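Lipoprotein (Leptospira interrogans serogroup Icterohaemorrhagiae serovar copenhageni, PDB 6OE6) is of unknown function but is probably a lipid-attached bacterial lipoprotein, whose folded part packs two beta sheets together. Local coordinates at residues E15-L21 and T53-R59; T42-L46 and I121-E125. All coordinates share one frame; numbering follows the deposited sequence.

Contact 1. Residues E15-L21 and T53-R59. With FMT (formic acid), chain D.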
# COMPACT_ATOMS: atom_id res chain seq x y z
N GLU A 15 -9.16 -5.83 -4.80
CA GLU A 15 -9.33 -4.42 -4.45
C GLU A 15 -8.44 -4.07 -3.27
O GLU A 15 -8.37 -4.83 -2.30
CB GLU A 15 -10.77 -4.09 -4.07
CG GLU A 15 -11.76 -4.05 -5.22
CD GLU A 15 -13.17 -3.73 -4.76
OE1 GLU A 15 -13.52 -4.09 -3.61
OE2 GLU A 15 -13.93 -3.12 -5.55
N PHE A 16 -7.82 -2.89 -3.34
CA PHE A 16 -7.10 -2.30 -2.20
C PHE A 16 -7.95 -1.22 -1.54
O PHE A 16 -8.64 -0.45 -2.22
CB PHE A 16 -5.77 -1.68 -2.63
CG PHE A 16 -4.73 -2.68 -3.06
CD1 PHE A 16 -3.90 -3.27 -2.12
CD2 PHE A 16 -4.57 -3.01 -4.40
CE1 PHE A 16 -2.92 -4.19 -2.50
CE2 PHE A 16 -3.60 -3.91 -4.81
CZ PHE A 16 -2.77 -4.52 -3.84
N GLY A 17 -7.90 -1.17 -0.20
CA GLY A 17 -8.54 -0.11 0.55
C GLY A 17 -7.56 0.44 1.57
O GLY A 17 -6.63 -0.23 1.97
N TRP A 18 -7.80 1.69 1.98
CA TRP A 18 -6.83 2.41 2.80
C TRP A 18 -7.52 3.24 3.87
O TRP A 18 -8.63 3.73 3.68
CB TRP A 18 -5.96 3.35 1.94
CG TRP A 18 -5.49 2.68 0.67
CD1 TRP A 18 -6.21 2.51 -0.49
CD2 TRP A 18 -4.22 2.07 0.45
NE1 TRP A 18 -5.46 1.84 -1.41
CE2 TRP A 18 -4.23 1.56 -0.86
CE3 TRP A 18 -3.08 1.90 1.23
CZ2 TRP A 18 -3.13 0.89 -1.41
CZ3 TRP A 18 -1.99 1.25 0.68
CH2 TRP A 18 -2.02 0.75 -0.62
N VAL A 19 -6.82 3.42 4.99
CA VAL A 19 -7.20 4.41 5.99
C VAL A 19 -5.92 4.92 6.63
O VAL A 19 -4.96 4.17 6.78
CB VAL A 19 -8.20 3.85 7.03
CG1 VAL A 19 -7.61 2.69 7.81
CG2 VAL A 19 -8.64 4.95 7.98
N LEU A 20 -5.90 6.21 6.96
CA LEU A 20 -4.75 6.83 7.61
C LEU A 20 -5.02 6.95 9.10
O LEU A 20 -6.09 7.43 9.50
CB LEU A 20 -4.47 8.21 7.01
CG LEU A 20 -4.09 8.29 5.54
CD1 LEU A 20 -3.88 9.73 5.14
CD2 LEU A 20 -2.79 7.49 5.32
N LEU A 21 -4.06 6.51 9.92
CA LEU A 21 -4.23 6.46 11.37
C LEU A 21 -3.23 7.35 12.08
O LEU A 21 -2.04 7.35 11.76
CB LEU A 21 -4.07 5.03 11.89
CG LEU A 21 -5.27 4.09 11.84
CD1 LEU A 21 -5.12 3.06 12.97
CD2 LEU A 21 -6.58 4.85 11.97
N THR A 53 0.03 6.69 10.02
CA THR A 53 0.27 5.29 9.70
C THR A 53 -0.67 4.88 8.57
O THR A 53 -1.87 5.15 8.62
CB THR A 53 0.10 4.43 10.96
OG1 THR A 53 1.18 4.73 11.87
CG2 THR A 53 0.17 2.93 10.63
N ILE A 54 -0.10 4.30 7.51
CA ILE A 54 -0.84 3.96 6.30
C ILE A 54 -1.35 2.54 6.47
O ILE A 54 -0.55 1.60 6.47
CB ILE A 54 0.04 4.07 5.06
CG1 ILE A 54 0.59 5.52 4.88
CG2 ILE A 54 -0.73 3.55 3.79
CD1 ILE A 54 1.84 5.64 3.96
N CYS A 55 -2.66 2.37 6.61
CA CYS A 55 -3.26 1.05 6.82
C CYS A 55 -3.96 0.59 5.55
O CYS A 55 -4.72 1.36 4.95
CB CYS A 55 -4.28 1.08 7.97
SG CYS A 55 -3.63 1.74 9.50
N TYR A 56 -3.71 -0.65 5.14
CA TYR A 56 -4.35 -1.16 3.94
C TYR A 56 -5.12 -2.44 4.23
O TYR A 56 -4.89 -3.16 5.21
CB TYR A 56 -3.34 -1.40 2.78
CG TYR A 56 -2.51 -2.65 3.00
CD1 TYR A 56 -2.94 -3.90 2.55
CD2 TYR A 56 -1.30 -2.58 3.67
CE1 TYR A 56 -2.19 -5.04 2.78
CE2 TYR A 56 -0.55 -3.71 3.90
CZ TYR A 56 -1.00 -4.94 3.45
OH TYR A 56 -0.23 -6.06 3.70
N ILE A 57 -6.08 -2.68 3.35
CA ILE A 57 -6.77 -3.96 3.27
C ILE A 57 -6.68 -4.39 1.82
O ILE A 57 -6.67 -3.55 0.91
CB ILE A 57 -8.23 -3.85 3.76
CG1 ILE A 57 -8.84 -5.24 3.93
CG2 ILE A 57 -9.07 -2.99 2.82
CD1 ILE A 57 -10.17 -5.23 4.69
N TYR A 58 -6.55 -5.70 1.60
CA TYR A 58 -6.67 -6.25 0.25
C TYR A 58 -7.76 -7.30 0.22
O TYR A 58 -7.72 -8.25 1.01
CB TYR A 58 -5.34 -6.85 -0.26
CG TYR A 58 -5.46 -7.34 -1.68
CD1 TYR A 58 -5.57 -6.45 -2.74
CD2 TYR A 58 -5.51 -8.70 -1.97
CE1 TYR A 58 -5.70 -6.90 -4.04
CE2 TYR A 58 -5.63 -9.15 -3.26
CZ TYR A 58 -5.72 -8.25 -4.30
OH TYR A 58 -5.86 -8.70 -5.59
N ARG A 59 -8.73 -7.14 -0.67
CA ARG A 59 -9.79 -8.12 -0.83
C ARG A 59 -9.53 -8.93 -2.09
O ARG A 59 -9.49 -8.38 -3.19
CB ARG A 59 -11.17 -7.47 -0.90
CG ARG A 59 -12.30 -8.51 -0.99
CD ARG A 59 -13.68 -7.94 -0.68
NE ARG A 59 -13.61 -6.84 0.29
CZ ARG A 59 -14.13 -5.63 0.08
NH1 ARG A 59 -14.77 -5.36 -1.04
NH2 ARG A 59 -14.01 -4.70 1.02
C FMT D . 2.29 -5.09 6.39
O1 FMT D . 1.98 -4.90 7.55
O2 FMT D . 1.55 -5.71 5.61
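Strands E15-L21 and T53-R59 run antiparallel, their axes 4.6 Å apart at closest, and eight backbone hydrogen bonds tie E15, G17, V19 and L21 to R59, I57, C55 and T53. F16, W18 and L20 stand over one face with Y58, Y56 and I54, in the non-hydrogen-bonded pairs. The Y58 ring sends its CD1 over the centre of the F16 ring, 3.5 Å from F16 CE1. The two ring planes are 49° apart, so the pair is neither stacked nor edge-to-face. The side chain of Y58 leaves with CG anti to the backbone N (chi1 -177°), which brings the ring toward strand 15-21, against F16. W18 receives a CH-pi contact: Y56 CB lies over its six-membered ring, 4.0 Å from the centroid and off toward the rim. I54 CG2 meets the edge of the same indole, 3.8 Å from W18 CE3. The Y56 ring itself leads away from strand 15-21, and Y56 OH donates to O2 of a formic acid molecule at 2.6 Å. That molecule probably comes from the crystallisation liquor. On the other face, V19 CG1 touches C55 CB, and C55 SG lies 3.7 Å from L21 CG. At the strand end, E15 and R59 lie side by side in a salt bridge, E15 OE1 to R59 NH1 at 3.1 Å, although R59 is poorly ordered. The chemistry is that of a mainly aromatic layer facing the second sheet, consistent with a beta sandwich: F16, W18 and Y56 all reach L112 of that sheet, while the charged pair stays on the opposite face.

Contact 2. Residues T42-L46 and I121-E125; sequences TRKNL and IDEVE
R43 reaches from the loop T42-L46 to strand residues D122-V124, and its side chain can be followed outward. R43 CB rests against V124 CG2 at 3.9 Å. CG then sits between the backbone N and the carbonyl carbon (chi1 59°), and a bend at chi3 turns the end of the chain toward the strand. The guanidinium meets the D122 carboxylate end-on, with the two planes 17° apart. R43 NH1 donates to D122 OD1 at 3.0 Å. R43 NH2 donates to D122 OD2, also at 3.0 Å, with an N-H...O angle of 167°. Both oxygens are met on their syn sides, so this is a bidentate salt bridge that fixes the rotation of the two groups. NH1 also donates to a water that in turn donates to the carbonyl O of E123, while NH2 has a further acceptor in G14 O. D122 has further partners: E123 N donates to OD1 at its anti position, from the same face of the carboxylate plane as R43 NH1, and OD2 is hydrogen-bonded to Y58 OH.

The loop links strand 40-41 of one sheet to strand 47-49 of the other, so it is a crossing between the two sheets. An ST turn shapes its start, with K44 N donating to T42 OG1. On the strand side, I121 and D122 both face V114 in a classic beta bulge.

Further along, L46 CD1 packs on V124 CG2 at 3.8 Å, the two side chains crossing at about a right angle. Waters fill in between the backbones here. One accepts from E125 N at 3.0 Å and makes a weak bond to R43 O. Another accepts from L46 N and donates to E125 O at 2.7 Å.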
# COMPACT_ATOMS: atom_id res chain seq x y z
N THR A 42 -9.71 2.21 -3.34
CA THR A 42 -9.21 2.83 -4.56
C THR A 42 -7.75 2.43 -4.76
O THR A 42 -7.04 2.09 -3.81
CB THR A 42 -9.32 4.35 -4.53
OG1 THR A 42 -8.73 4.89 -5.72
CG2 THR A 42 -8.61 4.92 -3.31
N ARG A 43 -7.31 2.48 -6.02
CA ARG A 43 -5.93 2.17 -6.35
C ARG A 43 -5.32 3.25 -7.24
O ARG A 43 -4.30 3.01 -7.88
CB ARG A 43 -5.82 0.80 -7.03
CG ARG A 43 -6.64 0.68 -8.31
CD ARG A 43 -6.34 -0.59 -9.10
NE ARG A 43 -6.84 -1.80 -8.44
CZ ARG A 43 -6.12 -2.90 -8.22
NH1 ARG A 43 -4.85 -2.95 -8.60
NH2 ARG A 43 -6.67 -3.95 -7.62
N LYS A 44 -5.95 4.43 -7.31
CA LYS A 44 -5.51 5.49 -8.21
C LYS A 44 -5.11 6.74 -7.43
O LYS A 44 -5.77 7.12 -6.46
CB LYS A 44 -6.61 5.85 -9.24
N ASN A 45 -4.02 7.38 -7.88
CA ASN A 45 -3.58 8.68 -7.38
C ASN A 45 -3.42 8.67 -5.86
O ASN A 45 -3.85 9.59 -5.17
CB ASN A 45 -4.55 9.79 -7.82
CG ASN A 45 -4.73 9.87 -9.33
OD1 ASN A 45 -5.86 9.83 -9.83
ND2 ASN A 45 -3.63 9.98 -10.06
N LEU A 46 -2.79 7.63 -5.34
CA LEU A 46 -2.65 7.52 -3.89
C LEU A 46 -1.47 8.36 -3.42
O LEU A 46 -0.31 8.12 -3.83
CB LEU A 46 -2.50 6.06 -3.49
CG LEU A 46 -3.65 5.11 -3.84
CD1 LEU A 46 -3.23 3.69 -3.50
CD2 LEU A 46 -4.90 5.50 -3.04
N ILE A 121 -0.23 -11.58 -7.77
CA ILE A 121 -1.59 -11.50 -8.29
C ILE A 121 -2.12 -10.08 -8.36
O ILE A 121 -3.16 -9.86 -9.00
CB ILE A 121 -2.56 -12.37 -7.45
CG1 ILE A 121 -2.58 -11.85 -6.01
CG2 ILE A 121 -2.20 -13.84 -7.53
CD1 ILE A 121 -3.72 -12.39 -5.21
N ASP A 122 -1.45 -9.11 -7.74
CA ASP A 122 -1.92 -7.74 -7.79
C ASP A 122 -0.83 -6.84 -7.24
O ASP A 122 0.08 -7.30 -6.55
CB ASP A 122 -3.22 -7.57 -7.00
CG ASP A 122 -4.15 -6.55 -7.61
OD1 ASP A 122 -3.70 -5.68 -8.37
OD2 ASP A 122 -5.36 -6.65 -7.32
N GLU A 123 -0.92 -5.56 -7.58
CA GLU A 123 0.06 -4.60 -7.10
C GLU A 123 -0.53 -3.21 -7.24
O GLU A 123 -1.47 -2.98 -8.01
CB GLU A 123 1.38 -4.71 -7.87
CG GLU A 123 1.31 -4.23 -9.31
CD GLU A 123 2.54 -4.62 -10.10
OE1 GLU A 123 2.84 -5.83 -10.18
OE2 GLU A 123 3.22 -3.71 -10.62
N VAL A 124 0.03 -2.27 -6.48
CA VAL A 124 -0.49 -0.91 -6.40
C VAL A 124 0.65 0.02 -6.00
O VAL A 124 1.52 -0.35 -5.20
CB VAL A 124 -1.67 -0.82 -5.39
CG1 VAL A 124 -1.20 -1.19 -3.99
CG2 VAL A 124 -2.32 0.58 -5.42
N GLU A 125 0.67 1.21 -6.59
CA GLU A 125 1.64 2.24 -6.24
C GLU A 125 1.02 3.32 -5.35
O GLU A 125 -0.16 3.66 -5.49
CB GLU A 125 2.20 2.90 -7.51
CG GLU A 125 2.99 1.96 -8.39
CD GLU A 125 3.42 2.62 -9.69
OE1 GLU A 125 2.56 2.88 -10.56
OE2 GLU A 125 4.63 2.90 -9.81
O HOH W 1 -1.33 1.66 -8.72
O HOH W 2 -2.83 -0.94 -9.21
O HOH W 3 -1.68 5.25 -6.99

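In the fold
Contact 1 is largely buried and lies within one sheet. Contact 2 is partly buried and joins the loop between the sheets to strand 119-129 of the second sheet. Direct backbone pairing and aromatic packing dominate the first. A bidentate salt bridge and bridging waters dominate the second, with a small apolar patch. The two meet directly, through the tyrosine-aspartate bond already noted and through a probable hydrogen bond between W18 NE1 and T42 O. W18 also packs on L46, and F16 on V124. The aromatic side chains of 15-21 and 53-59 thus meet both parts of contact 2. Along the chain the segments alternate.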